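Local coordinates for sporulation-control protein spo0M (Bacillus subtilis, PDB 5CL2) that controls expression of the sporulation regulator gene spo0A and is needed for the cell to get beyond stage 0 of sporulation, at residues 7-12 with 118-123; 12-17 with 29-34; 45-50 with 87-92; 104-109 with 124-129. All coordinates share one frame; numbering follows the deposited sequence.

Interaction 1. Residues 7-12 with 118-123. With NA (sodium ion), chain C.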
loop_
_atom_site.group_PDB
_atom_site.type_symbol
_atom_site.label_atom_id
_atom_site.label_comp_id
_atom_site.label_asym_id
_atom_site.label_seq_id
_atom_site.Cartn_x
_atom_site.Cartn_y
_atom_site.Cartn_z
ATOM N N ILE A 7 -12.735 9.478 -41.015
ATOM C CA ILE A 7 -13.262 10.066 -39.790
ATOM C C ILE A 7 -12.764 11.526 -39.663
ATOM O O ILE A 7 -11.572 11.814 -39.821
ATOM C CB ILE A 7 -12.862 9.184 -38.537
ATOM C CG1 ILE A 7 -13.624 9.572 -37.259
ATOM C CG2 ILE A 7 -11.347 9.161 -38.309
ATOM C CD1 ILE A 7 -15.124 9.295 -37.282
ATOM N N GLY A 8 -13.703 12.453 -39.469
ATOM C CA GLY A 8 -13.398 13.848 -39.187
ATOM C C GLY A 8 -13.645 14.195 -37.716
ATOM O O GLY A 8 -13.910 15.356 -37.391
ATOM N N ALA A 9 -13.601 13.181 -36.845
ATOM C CA ALA A 9 -13.905 13.288 -35.395
ATOM C C ALA A 9 -12.791 13.849 -34.487
ATOM O O ALA A 9 -11.624 13.944 -34.891
ATOM C CB ALA A 9 -14.343 11.936 -34.869
ATOM N N ALA A 10 -13.155 14.189 -33.248
ATOM C CA ALA A 10 -12.188 14.759 -32.299
ATOM C C ALA A 10 -11.070 13.761 -32.007
ATOM O O ALA A 10 -11.300 12.558 -31.915
ATOM C CB ALA A 10 -12.873 15.182 -31.007
ATOM N N LYS A 11 -9.849 14.276 -31.918
ATOM C CA LYS A 11 -8.660 13.436 -31.856
ATOM C C LYS A 11 -7.756 13.760 -30.647
ATOM O O LYS A 11 -7.586 14.922 -30.270
ATOM C CB LYS A 11 -7.882 13.598 -33.176
ATOM C CG LYS A 11 -6.371 13.719 -33.012
ATOM C CD LYS A 11 -5.674 14.354 -34.227
ATOM C CE LYS A 11 -4.172 14.447 -33.932
ATOM N NZ LYS A 11 -3.869 15.287 -32.705
ATOM N N VAL A 12 -7.183 12.739 -30.029
ATOM C CA VAL A 12 -6.264 12.978 -28.936
ATOM C C VAL A 12 -4.953 12.240 -29.186
ATOM O O VAL A 12 -4.951 11.132 -29.682
ATOM C CB VAL A 12 -6.886 12.582 -27.564
ATOM C CG1 VAL A 12 -7.222 11.104 -27.508
ATOM C CG2 VAL A 12 -5.974 13.011 -26.449
ATOM N N ILE A 118 -18.559 10.233 -27.538
ATOM C CA ILE A 118 -17.930 8.934 -27.624
ATOM C C ILE A 118 -16.506 9.220 -27.193
ATOM O O ILE A 118 -15.794 9.992 -27.841
ATOM C CB ILE A 118 -18.007 8.328 -29.049
ATOM C CG1 ILE A 118 -17.237 7.018 -29.151
ATOM C CG2 ILE A 118 -17.462 9.297 -30.101
ATOM C CD1 ILE A 118 -17.912 5.835 -28.505
ATOM N N ASP A 119 -16.097 8.637 -26.071
ATOM C CA ASP A 119 -14.877 9.090 -25.430
ATOM C C ASP A 119 -13.688 8.696 -26.300
ATOM O O ASP A 119 -13.813 7.835 -27.163
ATOM C CB ASP A 119 -14.776 8.526 -24.011
ATOM C CG ASP A 119 -15.883 9.051 -23.085
ATOM O OD1 ASP A 119 -16.480 10.137 -23.353
ATOM O OD2 ASP A 119 -16.148 8.359 -22.077
ATOM N N LYS A 120 -12.580 9.416 -26.162
ATOM C CA LYS A 120 -11.386 9.144 -26.965
ATOM C C LYS A 120 -10.241 8.695 -26.107
ATOM O O LYS A 120 -10.151 9.063 -24.931
ATOM C CB LYS A 120 -10.964 10.373 -27.764
ATOM C CG LYS A 120 -11.956 10.774 -28.855
ATOM C CD LYS A 120 -11.967 9.711 -29.949
ATOM C CE LYS A 120 -12.940 10.059 -31.068
ATOM N NZ LYS A 120 -14.343 10.013 -30.583
ATOM N N SER A 121 -9.325 7.934 -26.677
ATOM C CA SER A 121 -8.254 7.427 -25.852
ATOM C C SER A 121 -6.929 7.435 -26.571
ATOM O O SER A 121 -6.881 7.530 -27.781
ATOM C CB SER A 121 -8.612 6.009 -25.371
ATOM O OG SER A 121 -8.878 5.162 -26.478
ATOM N N ASP A 122 -5.851 7.345 -25.805
ATOM C CA ASP A 122 -4.538 7.080 -26.383
ATOM C C ASP A 122 -3.759 6.105 -25.487
ATOM O O ASP A 122 -4.032 6.017 -24.309
ATOM C CB ASP A 122 -3.750 8.361 -26.573
ATOM C CG ASP A 122 -2.537 8.160 -27.450
ATOM O OD1 ASP A 122 -2.467 7.107 -28.122
ATOM O OD2 ASP A 122 -1.669 9.061 -27.497
ATOM N N HIS A 123 -2.779 5.412 -26.062
ATOM C CA HIS A 123 -1.961 4.422 -25.362
ATOM C C HIS A 123 -0.480 4.615 -25.705
ATOM O O HIS A 123 -0.090 4.532 -26.879
ATOM C CB HIS A 123 -2.440 3.012 -25.757
ATOM C CG HIS A 123 -1.594 1.890 -25.225
ATOM N ND1 HIS A 123 -1.944 1.150 -24.118
ATOM C CD2 HIS A 123 -0.429 1.362 -25.683
ATOM C CE1 HIS A 123 -1.028 0.216 -23.906
ATOM N NE2 HIS A 123 -0.099 0.329 -24.833
HETATM NA NA NA C . 0.597 8.547 -27.865
HETATM O O HOH W 1 0.206 6.801 -28.738
#

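Interaction 2. Residues 12-17 with 29-34. With NA (sodium ion), chain C.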
loop_
_atom_site.group_PDB
_atom_site.type_symbol
_atom_site.label_atom_id
_atom_site.label_comp_id
_atom_site.label_asym_id
_atom_site.label_seq_id
_atom_site.Cartn_x
_atom_site.Cartn_y
_atom_site.Cartn_z
ATOM N N VAL A 12 -7.183 12.739 -30.029
ATOM C CA VAL A 12 -6.264 12.978 -28.936
ATOM C C VAL A 12 -4.953 12.240 -29.186
ATOM O O VAL A 12 -4.951 11.132 -29.682
ATOM C CB VAL A 12 -6.886 12.582 -27.564
ATOM C CG1 VAL A 12 -7.222 11.104 -27.508
ATOM C CG2 VAL A 12 -5.974 13.011 -26.449
ATOM N N ASP A 13 -3.837 12.896 -28.906
ATOM C CA ASP A 13 -2.521 12.321 -29.107
ATOM C C ASP A 13 -1.609 12.722 -27.943
ATOM O O ASP A 13 -1.320 13.895 -27.787
ATOM C CB ASP A 13 -1.955 12.814 -30.452
ATOM C CG ASP A 13 -0.665 12.120 -30.853
ATOM O OD1 ASP A 13 -0.374 11.019 -30.334
ATOM O OD2 ASP A 13 0.054 12.676 -31.713
ATOM N N THR A 14 -1.117 11.763 -27.159
ATOM C CA THR A 14 -0.242 12.087 -26.030
ATOM C C THR A 14 1.198 11.818 -26.432
ATOM O O THR A 14 1.496 10.795 -27.037
ATOM C CB THR A 14 -0.589 11.274 -24.764
ATOM O OG1 THR A 14 -1.888 11.632 -24.291
ATOM C CG2 THR A 14 0.418 11.541 -23.654
ATOM N N ILE A 15 2.099 12.733 -26.101
ATOM C CA ILE A 15 3.500 12.570 -26.465
ATOM C C ILE A 15 4.355 12.821 -25.231
ATOM O O ILE A 15 4.336 13.914 -24.659
ATOM C CB ILE A 15 3.902 13.545 -27.635
ATOM C CG1 ILE A 15 2.950 13.388 -28.823
ATOM C CG2 ILE A 15 5.354 13.339 -28.073
ATOM C CD1 ILE A 15 3.074 14.496 -29.872
ATOM N N LEU A 16 5.042 11.777 -24.778
ATOM C CA LEU A 16 5.983 11.867 -23.672
ATOM C C LEU A 16 7.325 12.362 -24.171
ATOM O O LEU A 16 7.642 12.167 -25.334
ATOM C CB LEU A 16 6.140 10.506 -22.999
ATOM C CG LEU A 16 4.814 9.775 -22.793
ATOM C CD1 LEU A 16 5.088 8.320 -22.450
ATOM C CD2 LEU A 16 3.941 10.459 -21.736
ATOM N N GLU A 17 8.137 12.968 -23.312
ATOM C CA GLU A 17 9.434 13.429 -23.790
ATOM C C GLU A 17 10.409 12.264 -23.918
ATOM O O GLU A 17 11.248 12.271 -24.822
ATOM C CB GLU A 17 10.031 14.486 -22.855
ATOM C CG GLU A 17 9.298 15.802 -22.797
ATOM C CD GLU A 17 9.912 16.741 -21.761
ATOM O OE1 GLU A 17 10.963 16.372 -21.173
ATOM O OE2 GLU A 17 9.379 17.864 -21.573
ATOM N N GLY A 29 5.252 15.374 -20.365
ATOM C CA GLY A 29 4.753 15.256 -21.722
ATOM C C GLY A 29 3.677 16.258 -22.021
ATOM O O GLY A 29 3.456 17.209 -21.269
ATOM N N THR A 30 3.004 16.038 -23.137
ATOM C CA THR A 30 1.939 16.915 -23.554
ATOM C C THR A 30 0.804 16.089 -24.105
ATOM O O THR A 30 1.033 15.163 -24.862
ATOM C CB THR A 30 2.439 17.920 -24.614
ATOM O OG1 THR A 30 3.452 18.750 -24.035
ATOM C CG2 THR A 30 1.302 18.788 -25.137
ATOM N N VAL A 31 -0.416 16.408 -23.701
ATOM C CA VAL A 31 -1.600 15.876 -24.369
ATOM C C VAL A 31 -2.050 16.860 -25.484
ATOM O O VAL A 31 -2.396 18.000 -25.201
ATOM C CB VAL A 31 -2.760 15.672 -23.379
ATOM C CG1 VAL A 31 -3.966 15.062 -24.081
ATOM C CG2 VAL A 31 -2.318 14.794 -22.185
ATOM N N HIS A 32 -2.032 16.427 -26.741
ATOM C CA HIS A 32 -2.554 17.235 -27.854
ATOM C C HIS A 32 -3.973 16.833 -28.216
ATOM O O HIS A 32 -4.269 15.650 -28.390
ATOM C CB HIS A 32 -1.658 17.110 -29.074
ATOM C CG HIS A 32 -0.249 17.541 -28.814
ATOM N ND1 HIS A 32 0.164 18.846 -28.936
ATOM C CD2 HIS A 32 0.831 16.833 -28.411
ATOM C CE1 HIS A 32 1.450 18.926 -28.635
ATOM N NE2 HIS A 32 1.877 17.712 -28.311
ATOM N N VAL A 33 -4.859 17.818 -28.304
ATOM C CA VAL A 33 -6.246 17.547 -28.645
ATOM C C VAL A 33 -6.616 18.364 -29.904
ATOM O O VAL A 33 -6.210 19.522 -30.045
ATOM C CB VAL A 33 -7.175 17.885 -27.471
ATOM C CG1 VAL A 33 -8.549 17.329 -27.711
ATOM C CG2 VAL A 33 -6.629 17.289 -26.187
ATOM N N LYS A 34 -7.331 17.748 -30.841
ATOM C CA LYS A 34 -7.771 18.441 -32.050
ATOM C C LYS A 34 -9.275 18.257 -32.223
ATOM O O LYS A 34 -9.772 17.136 -32.182
ATOM C CB LYS A 34 -7.011 17.948 -33.289
ATOM C CG LYS A 34 -7.385 18.692 -34.618
ATOM C CD LYS A 34 -6.434 18.300 -35.778
ATOM C CE LYS A 34 -6.530 19.261 -36.985
ATOM N NZ LYS A 34 -6.528 20.710 -36.638
HETATM NA NA NA C . 0.597 8.547 -27.865
HETATM O O HOH W 1 0.206 6.801 -28.738
#

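Interaction 3. Residues 45-50 with 87-92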
loop_
_atom_site.group_PDB
_atom_site.type_symbol
_atom_site.label_atom_id
_atom_site.label_comp_id
_atom_site.label_asym_id
_atom_site.label_seq_id
_atom_site.Cartn_x
_atom_site.Cartn_y
_atom_site.Cartn_z
ATOM N N ILE A 45 -9.592 15.493 -19.097
ATOM C CA ILE A 45 -8.567 14.608 -19.623
ATOM C C ILE A 45 -7.757 14.029 -18.448
ATOM O O ILE A 45 -7.107 14.784 -17.691
ATOM C CB ILE A 45 -7.615 15.332 -20.594
ATOM C CG1 ILE A 45 -8.394 16.002 -21.737
ATOM C CG2 ILE A 45 -6.542 14.368 -21.135
ATOM C CD1 ILE A 45 -7.501 16.818 -22.637
ATOM N N ASP A 46 -7.813 12.699 -18.320
ATOM C CA ASP A 46 -7.082 11.929 -17.304
ATOM C C ASP A 46 -5.970 11.140 -17.969
ATOM O O ASP A 46 -6.080 10.749 -19.144
ATOM C CB ASP A 46 -8.001 10.943 -16.545
ATOM C CG ASP A 46 -8.875 11.626 -15.481
ATOM O OD1 ASP A 46 -8.656 12.820 -15.176
ATOM O OD2 ASP A 46 -9.836 10.982 -14.997
ATOM N N LEU A 47 -4.893 10.943 -17.214
ATOM C CA LEU A 47 -3.808 10.036 -17.566
ATOM C C LEU A 47 -3.806 8.892 -16.559
ATOM O O LEU A 47 -4.053 9.113 -15.368
ATOM C CB LEU A 47 -2.452 10.735 -17.498
ATOM C CG LEU A 47 -2.013 11.551 -18.712
ATOM C CD1 LEU A 47 -0.501 11.599 -18.789
ATOM C CD2 LEU A 47 -2.667 11.081 -20.006
ATOM N N GLN A 48 -3.512 7.683 -17.029
ATOM C CA GLN A 48 -3.402 6.522 -16.146
ATOM C C GLN A 48 -2.154 5.743 -16.456
ATOM O O GLN A 48 -1.889 5.423 -17.615
ATOM C CB GLN A 48 -4.586 5.571 -16.277
ATOM C CG GLN A 48 -5.920 6.226 -16.439
ATOM C CD GLN A 48 -6.963 5.567 -15.558
ATOM O OE1 GLN A 48 -6.984 4.336 -15.412
ATOM N NE2 GLN A 48 -7.827 6.386 -14.946
ATOM N N LEU A 49 -1.430 5.382 -15.401
ATOM C CA LEU A 49 -0.288 4.482 -15.511
ATOM C C LEU A 49 -0.808 3.102 -15.114
ATOM O O LEU A 49 -1.430 2.944 -14.074
ATOM C CB LEU A 49 0.866 4.943 -14.617
ATOM C CG LEU A 49 2.243 4.296 -14.805
ATOM C CD1 LEU A 49 2.959 4.815 -16.063
ATOM C CD2 LEU A 49 3.101 4.497 -13.568
ATOM N N SER A 50 -0.617 2.113 -15.975
ATOM C CA SER A 50 -1.172 0.807 -15.681
ATOM C C SER A 50 -0.290 -0.342 -16.120
ATOM O O SER A 50 0.643 -0.193 -16.915
ATOM C CB SER A 50 -2.531 0.631 -16.328
ATOM O OG SER A 50 -2.380 0.662 -17.725
ATOM N N PHE A 87 -2.081 20.385 -23.668
ATOM C CA PHE A 87 -2.012 20.355 -22.223
ATOM C C PHE A 87 -0.737 19.670 -21.771
ATOM O O PHE A 87 -0.659 18.463 -21.782
ATOM C CB PHE A 87 -3.246 19.648 -21.660
ATOM C CG PHE A 87 -4.549 20.248 -22.115
ATOM C CD1 PHE A 87 -5.110 21.317 -21.423
ATOM C CD2 PHE A 87 -5.201 19.768 -23.252
ATOM C CE1 PHE A 87 -6.317 21.899 -21.848
ATOM C CE2 PHE A 87 -6.417 20.334 -23.690
ATOM C CZ PHE A 87 -6.974 21.408 -22.986
ATOM N N PRO A 88 0.266 20.450 -21.347
ATOM C CA PRO A 88 1.492 19.856 -20.796
ATOM C C PRO A 88 1.286 19.322 -19.381
ATOM O O PRO A 88 0.485 19.874 -18.621
ATOM C CB PRO A 88 2.497 21.020 -20.806
ATOM C CG PRO A 88 1.660 22.270 -20.870
ATOM C CD PRO A 88 0.417 21.892 -21.634
ATOM N N PHE A 89 1.996 18.248 -19.036
ATOM C CA PHE A 89 1.833 17.617 -17.730
ATOM C C PHE A 89 3.129 17.030 -17.190
ATOM O O PHE A 89 4.081 16.743 -17.943
ATOM C CB PHE A 89 0.786 16.508 -17.809
ATOM C CG PHE A 89 1.210 15.346 -18.685
ATOM C CD1 PHE A 89 1.984 14.300 -18.164
ATOM C CD2 PHE A 89 0.872 15.320 -20.040
ATOM C CE1 PHE A 89 2.393 13.248 -18.975
ATOM C CE2 PHE A 89 1.274 14.273 -20.858
ATOM C CZ PHE A 89 2.038 13.235 -20.326
ATOM N N THR A 90 3.128 16.795 -15.877
ATOM C CA THR A 90 4.210 16.094 -15.219
ATOM C C THR A 90 3.674 15.241 -14.050
ATOM O O THR A 90 2.743 15.642 -13.330
ATOM C CB THR A 90 5.284 17.102 -14.731
ATOM O OG1 THR A 90 6.461 16.403 -14.318
ATOM C CG2 THR A 90 4.768 17.936 -13.579
ATOM N N PHE A 91 4.258 14.057 -13.863
ATOM C CA PHE A 91 3.921 13.244 -12.692
ATOM C C PHE A 91 5.098 12.375 -12.330
ATOM O O PHE A 91 5.965 12.110 -13.152
ATOM C CB PHE A 91 2.673 12.380 -12.933
ATOM C CG PHE A 91 2.881 11.252 -13.926
ATOM C CD1 PHE A 91 2.700 11.467 -15.298
ATOM C CD2 PHE A 91 3.201 9.972 -13.489
ATOM C CE1 PHE A 91 2.874 10.444 -16.220
ATOM C CE2 PHE A 91 3.377 8.929 -14.398
ATOM C CZ PHE A 91 3.209 9.165 -15.769
ATOM N N THR A 92 5.126 11.919 -11.093
ATOM C CA THR A 92 6.222 11.095 -10.661
ATOM C C THR A 92 5.835 9.636 -10.758
ATOM O O THR A 92 4.757 9.245 -10.311
ATOM C CB THR A 92 6.626 11.449 -9.237
ATOM O OG1 THR A 92 6.851 12.860 -9.169
ATOM C CG2 THR A 92 7.893 10.704 -8.833
#

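Interaction 4. Residues 104-109 with 124-129. With NA (sodium ion), chain C.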
loop_
_atom_site.group_PDB
_atom_site.type_symbol
_atom_site.label_atom_id
_atom_site.label_comp_id
_atom_site.label_asym_id
_atom_site.label_seq_id
_atom_site.Cartn_x
_atom_site.Cartn_y
_atom_site.Cartn_z
ATOM N N VAL A 104 6.214 -8.241 -18.421
ATOM C CA VAL A 104 5.603 -7.050 -17.848
ATOM C C VAL A 104 5.491 -5.862 -18.815
ATOM O O VAL A 104 6.483 -5.416 -19.399
ATOM C CB VAL A 104 6.372 -6.584 -16.616
ATOM C CG1 VAL A 104 5.752 -5.313 -16.054
ATOM C CG2 VAL A 104 6.408 -7.700 -15.562
ATOM N N GLU A 105 4.278 -5.352 -18.986
ATOM C CA GLU A 105 4.133 -4.092 -19.719
ATOM C C GLU A 105 3.571 -2.978 -18.831
ATOM O O GLU A 105 2.673 -3.200 -18.011
ATOM C CB GLU A 105 3.249 -4.275 -20.976
ATOM C CG GLU A 105 1.740 -4.384 -20.702
ATOM C CD GLU A 105 0.862 -4.216 -21.962
ATOM O OE1 GLU A 105 1.037 -3.203 -22.688
ATOM O OE2 GLU A 105 -0.014 -5.076 -22.216
ATOM N N VAL A 106 4.134 -1.786 -18.994
ATOM C CA VAL A 106 3.643 -0.586 -18.326
ATOM C C VAL A 106 3.223 0.417 -19.394
ATOM O O VAL A 106 3.995 0.752 -20.297
ATOM C CB VAL A 106 4.699 0.062 -17.434
ATOM C CG1 VAL A 106 4.169 1.376 -16.884
ATOM C CG2 VAL A 106 5.090 -0.873 -16.308
ATOM N N ALA A 107 1.990 0.883 -19.297
ATOM C CA ALA A 107 1.457 1.790 -20.279
ATOM C C ALA A 107 0.920 3.067 -19.633
ATOM O O ALA A 107 0.354 3.022 -18.548
ATOM C CB ALA A 107 0.367 1.091 -21.091
ATOM N N VAL A 108 1.117 4.192 -20.317
ATOM C CA VAL A 108 0.433 5.456 -20.028
ATOM C C VAL A 108 -0.808 5.569 -20.918
ATOM O O VAL A 108 -0.724 5.532 -22.138
ATOM C CB VAL A 108 1.351 6.668 -20.248
ATOM C CG1 VAL A 108 0.572 7.952 -20.124
ATOM C CG2 VAL A 108 2.536 6.621 -19.260
ATOM N N VAL A 109 -1.971 5.628 -20.293
ATOM C CA VAL A 109 -3.234 5.658 -21.001
ATOM C C VAL A 109 -3.891 7.011 -20.830
ATOM O O VAL A 109 -4.053 7.488 -19.714
ATOM C CB VAL A 109 -4.179 4.564 -20.487
ATOM C CG1 VAL A 109 -5.552 4.684 -21.111
ATOM C CG2 VAL A 109 -3.573 3.178 -20.718
ATOM N N ASP A 124 0.342 4.861 -24.692
ATOM C CA ASP A 124 1.778 5.003 -24.899
ATOM C C ASP A 124 2.511 4.052 -23.946
ATOM O O ASP A 124 2.547 4.245 -22.742
ATOM C CB ASP A 124 2.229 6.443 -24.628
ATOM C CG ASP A 124 1.671 7.445 -25.649
ATOM O OD1 ASP A 124 0.546 7.946 -25.404
ATOM O OD2 ASP A 124 2.338 7.712 -26.687
ATOM N N ARG A 125 3.129 3.030 -24.482
ATOM C CA ARG A 125 3.956 2.182 -23.666
ATOM C C ARG A 125 5.156 2.933 -23.122
ATOM O O ARG A 125 5.717 3.787 -23.802
ATOM C CB ARG A 125 4.373 0.986 -24.473
ATOM C CG ARG A 125 3.186 0.271 -25.070
ATOM C CD ARG A 125 3.682 -0.220 -26.396
ATOM N NE ARG A 125 4.923 -0.946 -26.117
ATOM C CZ ARG A 125 5.414 -1.919 -26.875
ATOM N NH1 ARG A 125 4.814 -2.216 -28.015
ATOM N NH2 ARG A 125 6.546 -2.538 -26.543
ATOM N N ILE A 126 5.551 2.615 -21.893
ATOM C CA ILE A 126 6.850 3.058 -21.412
ATOM C C ILE A 126 7.701 1.898 -20.917
ATOM O O ILE A 126 7.198 0.869 -20.445
ATOM C CB ILE A 126 6.717 4.113 -20.302
ATOM C CG1 ILE A 126 5.989 3.561 -19.090
ATOM C CG2 ILE A 126 5.949 5.300 -20.805
ATOM C CD1 ILE A 126 6.200 4.413 -17.845
ATOM N N PHE A 127 9.003 2.023 -21.116
ATOM C CA PHE A 127 9.895 1.013 -20.602
ATOM C C PHE A 127 10.324 1.523 -19.238
ATOM O O PHE A 127 10.775 2.667 -19.112
ATOM C CB PHE A 127 11.078 0.776 -21.544
ATOM C CG PHE A 127 10.665 0.302 -22.921
ATOM C CD1 PHE A 127 10.334 -1.026 -23.148
ATOM C CD2 PHE A 127 10.608 1.188 -23.989
ATOM C CE1 PHE A 127 9.946 -1.456 -24.403
ATOM C CE2 PHE A 127 10.224 0.762 -25.252
ATOM C CZ PHE A 127 9.897 -0.563 -25.460
ATOM N N VAL A 128 10.150 0.686 -18.215
ATOM C CA VAL A 128 10.542 1.043 -16.854
ATOM C C VAL A 128 11.789 0.281 -16.457
ATOM O O VAL A 128 11.754 -0.936 -16.287
ATOM C CB VAL A 128 9.439 0.744 -15.850
ATOM C CG1 VAL A 128 9.924 1.056 -14.447
ATOM C CG2 VAL A 128 8.178 1.532 -16.204
ATOM N N GLU A 129 12.894 1.001 -16.316
ATOM C CA GLU A 129 14.173 0.367 -16.025
ATOM C C GLU A 129 14.364 0.014 -14.566
ATOM O O GLU A 129 13.767 0.634 -13.693
ATOM C CB GLU A 129 15.320 1.263 -16.468
ATOM C CG GLU A 129 15.397 1.465 -17.960
ATOM C CD GLU A 129 16.562 2.340 -18.327
ATOM O OE1 GLU A 129 16.605 3.500 -17.852
ATOM O OE2 GLU A 129 17.437 1.865 -19.080
HETATM NA NA NA C . 0.597 8.547 -27.865
HETATM O O HOH W 1 0.206 6.801 -28.738
#

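Interaction 1. Residues 7-12 with 118-123
OD2 of D122, whose CB lies 4.3 Å from V12 O, is gripped by two partners: the sodium ion at 2.4 Å and the backbone N of T14, just beyond residues 7-12. The carboxylate thereby joins the strand of residues 120-123 to strand 11-16, although no hydrogen bond runs directly between residues 7-12 and 118-123. D122 OD1 accepts the backbone N of H123 at 2.7 Å, met from above the carboxylate plane through a bent bond (135° at the hydrogen). A water modelled close to the sodium ion donates to both D122 OD1 and H123 O, so both carboxylate oxygens of D122 have partners, which would restrain its rotation. The two strands belong to the two opposing sheets of a beta sandwich, consistent with the arrestin-like clan to which the family is assigned, and here they meet near its surface. The K120 side chain lies against A10 and V12. Its CB lies 3.8 Å from V12 CG1, and the bend at chi2 (-68°) brings CD to 3.5 Å from A10 O. CE then comes to 3.1 Å from A10 O, and NZ folds back to its own segment, bonding I118 O at 3.1 Å from 40° above the carbonyl plane. An alanine here would probably leave I118 O without this donor and A10 O without its aliphatic cover. V12 CG1 also packs against the backbone O of S121.

Interaction 2. Residues 12-17 with 29-34
G29, without a side chain, sets its CA 4.1 Å from L16 CA and packs closely against the carbonyl of I15. At T30 the pairing becomes hydrogen-bonded: T30 N donates to I15 O, and I15 N returns a bond to T30 O of 2.9 Å, nearly along the C=O axis. V31 points to the same face as V12 and T14. Its CG1 meets V12 CG2 at 3.7 Å and its CG2 lies 3.8 Å from T14 OG1, a hydroxyl that is hydrogen-bonded to T110 OG1 on the facing sheet. H32 points to the other face, pairing with D13 through two backbone bonds. Its CG stands beside the backbone N (chi1 -59°), and the imidazole presents its edge, near the ring plane, to D13 O. T30 CG2 lies over one ring face, 3.4 Å above the plane and displaced toward the rim, while I15 CD1 approaches CD2 obliquely at 3.6 Å. An alanine in place of H32 would probably leave I15 CD1 and T30 CG2 without the ring they touch. V33 closes the row, its CG2 4.3 Å from V12 CG2. T14, in a non-hydrogen-bonded pair, turns its carbonyl away from residues 29-34 and gives its O to the sodium ion at 2.6 Å. This is an antiparallel strand pair at the margin of a sandwich sheet, with the outermost strand lending a backbone oxygen to a metal site.

Interaction 3. Residues 45-50 with 87-92
L47 CD1 is the bump that presses onto the F89 ring, 3.5 Å from its centroid and 20° off the ring normal, a CH-pi contact over the face. L47 CD1 is displaced toward the rim, 3.3 Å from F89 CE1, a tight fit. CG of F89 stands between the backbone N and the carbonyl carbon (chi1 66°), which brings it to 4.1 Å from L47 CD1, and the leucine side chain crosses the phenylalanine at about a right angle. Next along the strand, F89 CE1 lies at the edge of the F91 ring, in its plane, and L47 CD1, seated over F89, also comes within 4.4 Å of F91 CE1, obliquely. L49 CD1 comes to the edge of F91 instead, near the ring plane and 4.4 Å from CZ. At the other end I45 CD1 meets CD2 and CE2 of F87 equally, 3.8 Å from each, with the two side chains again crossing at about a right angle. Rings of strand 60-79 extend the layer, F77 meeting F87 and F71 meeting F91. No polar bond spans the contact. The strand axes are 10.3 Å apart and cross at -33°; I45, L47 and L49 on one strand and F87, F89 and F91 on the other face inward and interlock, the face-to-face sheet packing that forms the hydrophobic core of a beta sandwich.

Interaction 4. Residues 104-109 with 124-129
D124 begins with CB 4.0 Å from V108 O across the pairing and, on the sheet's inner side, near L16 CD1. Its CG is beside the backbone N (chi1 -67°), and from there both carboxylate oxygens reach the sodium ion, OD1 at 2.5 Å and OD2 at 2.3 Å. This bidentate binding fixes the rotation of the carboxylate; T14 O, D122 OD2 and a closely modelled water complete the observed ligands. The backbone of the same residue is bound twice to V108: V108 N donates to D124 O at 2.8 Å, and D124 N donates to V108 O in the plane of that carbonyl. These bonds belong to the antiparallel hairpin of strands 106-114 and 120-128, in the sandwich sheet that faces strand 11-16. One step on, A107 and R125 form a non-hydrogen-bonded pair with their side chains on the other face. I126 N then donates to V106 O through a nearly straight bond (169° at the hydrogen). On the D124 face the apolar side chains mesh: I126 CG1, set between the backbone N and the carbonyl carbon (chi1 61°), packs 3.6 Å from V106 CG1, and CD1 continues past that methyl toward L49. I126 CG2 touches V108 CG2 at 4.0 Å and reaches L16 as well. Beyond it V128 crosses V106 at about a right angle, the two CG2 atoms 3.9 Å apart.

Overall arrangement
Interactions 2 and 4 are strand pairings within opposite sheets, held by backbone hydrogen bonds, whereas interactions 1 and 3 bridge the sheets through side chains. Interaction 3 is a buried, wholly apolar core contact; interaction 4 is also buried and interaction 2 partly so, while interaction 1 lies at the surface and works through a lysine chain and a metal-bound carboxylate. Interactions 1 and 2 share V12 and strand 11-16, and interactions 1 and 4 share strand 120-128. The sodium ion ties these three together, each supplying one of its protein ligand residues. Interaction 3 instead adjoins both pairings by backbone bonds, V31 N to F87 O and S50 N to A107 O, with L49 packing on V108 and I126.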